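PDB 3TX6: putative branched-chain amino acid transport system substrate-binding protein from Rhodopseudomonas palustris, which probably serves as the periplasmic solute-binding component of an ABC transporter for aromatic acids, and binds 3-(4-hydroxyphenyl)pyruvate here. Local coordinates for residues L205-L210 and I219-G224. Sequence-based numbering, arbitrary orientation.
Sequences LPQTSL and IYQTHG. With ENO (3-(4-hydroxy-phenyl)pyruvic acid), chain D.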
loop_
_atom_site.group_PDB
_atom_site.type_symbol
_atom_site.label_atom_id
_atom_site.label_comp_id
_atom_site.label_asym_id
_atom_site.label_seq_id
_atom_site.Cartn_x
_atom_site.Cartn_y
_atom_site.Cartn_z
ATOM N N LEU A 205 -16.840 4.628 4.795
ATOM C CA LEU A 205 -18.224 4.233 4.927
ATOM C C LEU A 205 -18.606 3.660 6.319
ATOM O O LEU A 205 -19.575 4.141 6.977
ATOM C CB LEU A 205 -18.613 3.283 3.775
ATOM C CG LEU A 205 -20.008 2.654 3.842
ATOM C CD1 LEU A 205 -21.122 3.721 4.065
ATOM C CD2 LEU A 205 -20.276 1.723 2.646
ATOM N N PRO A 206 -17.878 2.633 6.786
ATOM C CA PRO A 206 -18.145 2.269 8.161
ATOM C C PRO A 206 -17.790 3.353 9.155
ATOM O O PRO A 206 -18.392 3.345 10.246
ATOM C CB PRO A 206 -17.306 1.008 8.373
ATOM C CG PRO A 206 -17.066 0.429 7.017
ATOM C CD PRO A 206 -16.975 1.658 6.125
ATOM N N GLN A 207 -16.860 4.239 8.858
ATOM C CA GLN A 207 -16.529 5.277 9.816
ATOM C C GLN A 207 -17.745 6.157 10.118
ATOM O O GLN A 207 -18.104 6.361 11.286
ATOM C CB GLN A 207 -15.421 6.156 9.288
ATOM C CG GLN A 207 -14.819 7.081 10.323
ATOM C CD GLN A 207 -13.915 6.399 11.322
ATOM O OE1 GLN A 207 -13.271 5.392 11.015
ATOM N NE2 GLN A 207 -13.775 7.006 12.496
ATOM N N THR A 208 -18.369 6.669 9.062
ATOM C CA THR A 208 -19.546 7.549 9.156
ATOM C C THR A 208 -20.738 6.784 9.702
ATOM O O THR A 208 -21.423 7.233 10.633
ATOM C CB THR A 208 -19.923 8.170 7.777
ATOM O OG1 THR A 208 -20.342 7.157 6.829
ATOM C CG2 THR A 208 -18.749 8.977 7.232
ATOM N N SER A 209 -20.975 5.618 9.123
ATOM C CA SER A 209 -22.129 4.833 9.464
ATOM C C SER A 209 -22.059 4.342 10.988
ATOM O O SER A 209 -23.035 4.430 11.754
ATOM C CB SER A 209 -22.214 3.718 8.408
ATOM O OG SER A 209 -23.178 2.756 8.702
ATOM N N LEU A 210 -20.896 3.912 11.470
ATOM C CA LEU A 210 -20.799 3.525 12.870
ATOM C C LEU A 210 -21.036 4.722 13.801
ATOM O O LEU A 210 -21.767 4.602 14.807
ATOM C CB LEU A 210 -19.435 2.874 13.168
ATOM C CG LEU A 210 -19.245 1.410 12.712
ATOM C CD1 LEU A 210 -17.746 1.103 12.599
ATOM C CD2 LEU A 210 -19.973 0.437 13.637
ATOM N N ILE A 219 -12.314 3.496 16.949
ATOM C CA ILE A 219 -12.293 2.887 15.580
ATOM C C ILE A 219 -10.906 2.971 14.967
ATOM O O ILE A 219 -10.176 4.023 15.097
ATOM C CB ILE A 219 -13.279 3.591 14.622
ATOM C CG1 ILE A 219 -14.705 3.513 15.165
ATOM C CG2 ILE A 219 -13.193 3.008 13.192
ATOM C CD1 ILE A 219 -15.714 4.401 14.403
ATOM N N TYR A 220 -10.515 1.834 14.377
ATOM C CA TYR A 220 -9.193 1.655 13.834
ATOM C C TYR A 220 -9.300 1.401 12.343
ATOM O O TYR A 220 -10.189 0.653 11.855
ATOM C CB TYR A 220 -8.479 0.485 14.546
ATOM C CG TYR A 220 -8.091 0.782 16.007
ATOM C CD1 TYR A 220 -9.029 0.744 17.069
ATOM C CD2 TYR A 220 -6.806 1.118 16.319
ATOM C CE1 TYR A 220 -8.648 1.075 18.375
ATOM C CE2 TYR A 220 -6.423 1.431 17.636
ATOM C CZ TYR A 220 -7.349 1.412 18.663
ATOM O OH TYR A 220 -6.913 1.711 19.963
ATOM N N GLN A 221 -8.391 2.044 11.620
ATOM C CA GLN A 221 -8.387 1.978 10.152
ATOM C C GLN A 221 -7.057 1.447 9.690
ATOM O O GLN A 221 -5.997 1.738 10.321
ATOM C CB GLN A 221 -8.662 3.338 9.474
ATOM C CG GLN A 221 -10.078 3.875 9.631
ATOM C CD GLN A 221 -11.088 3.242 8.689
ATOM O OE1 GLN A 221 -10.701 2.584 7.714
ATOM N NE2 GLN A 221 -12.386 3.474 8.924
ATOM N N THR A 222 -7.108 0.722 8.558
ATOM C CA THR A 222 -5.900 0.254 7.911
ATOM C C THR A 222 -5.222 1.307 7.050
ATOM O O THR A 222 -5.748 2.391 6.829
ATOM C CB THR A 222 -6.195 -0.957 7.004
ATOM O OG1 THR A 222 -6.880 -0.573 5.793
ATOM C CG2 THR A 222 -7.004 -2.049 7.738
ATOM N N HIS A 223 -4.037 0.950 6.553
ATOM C CA HIS A 223 -3.253 1.845 5.716
ATOM C C HIS A 223 -3.872 2.045 4.340
ATOM O O HIS A 223 -3.477 2.954 3.631
ATOM C CB HIS A 223 -1.773 1.471 5.657
ATOM C CG HIS A 223 -1.478 0.023 5.269
ATOM N ND1 HIS A 223 -2.238 -1.033 5.651
ATOM C CD2 HIS A 223 -0.350 -0.512 4.642
ATOM C CE1 HIS A 223 -1.624 -2.179 5.196
ATOM N NE2 HIS A 223 -0.491 -1.843 4.591
ATOM N N GLY A 224 -4.868 1.222 3.989
ATOM C CA GLY A 224 -5.696 1.454 2.805
ATOM C C GLY A 224 -6.542 2.704 2.878
ATOM O O GLY A 224 -7.092 3.123 1.826
HETATM O O4 ENO D . -4.700 -3.417 -1.221
HETATM C C9 ENO D . -3.289 -0.323 -0.957
HETATM C C8 ENO D . -2.073 0.175 -0.536
HETATM C C7 ENO D . -1.728 0.189 0.825
HETATM C C6 ENO D . -2.594 -0.398 1.727
HETATM C C5 ENO D . -3.832 -0.888 1.320
HETATM C C4 ENO D . -4.192 -0.870 -0.039
HETATM O O3 ENO D . -0.481 0.680 1.189
HETATM C C3 ENO D . -5.550 -1.332 -0.486
HETATM C C2 ENO D . -5.700 -2.710 -1.005
HETATM C C1 ENO D . -7.042 -3.144 -1.367
HETATM O O2 ENO D . -7.170 -4.285 -1.858
HETATM O O1 ENO D . -8.042 -2.388 -1.182
#
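Q207 and Q221 meet amide to amide: NE2 of Q221 donates to OE1 of Q207 at 3.0 Å, with a nearly straight N-H...O angle of 167°. The acceptor oxygen lies close to the plane of the Q221 amide and the donor lies in the carbonyl plane of Q207, yet the two amide planes are turned 48° apart, so the groups are twisted about the bond they share. Q207 reaches the strand because CG stands anti to its backbone N (chi1 -168°) and the chain then bends at chi2. Its amide also lies across I219: OE1 is 3.2 Å from CG2 of I219, while NE2 passes 3.8 Å from CD1 of I219. That same NE2 is hydrogen-bonded to the carbonyl of S237, and NE2 of Q221 also hydrogen-bonds to that of A203, which places both buried amides in a chain of polar contacts. Replacing Q207 with a leucine would probably leave the S237 carbonyl and one N-H of Q221 without these partners. Farther along the helix, L210 adds a thinner apolar contact, CB to CD1 of I219 at 4.2 Å. The axes of 205-210 and 219-221 run nearly antiparallel, 10.0 Å apart at closest approach, as expected for a helix lying on a sheet. Beyond the strand, T222 OG1 accepts from G224 N in an ST turn, and the H223 ring lies with one face beneath C6 of the bound ligand. The contact joins the helix of the beta-alpha-beta unit 193-197, 200-213, 218-221 to its second strand, which leads into the ligand pocket of a periplasmic binding protein fold.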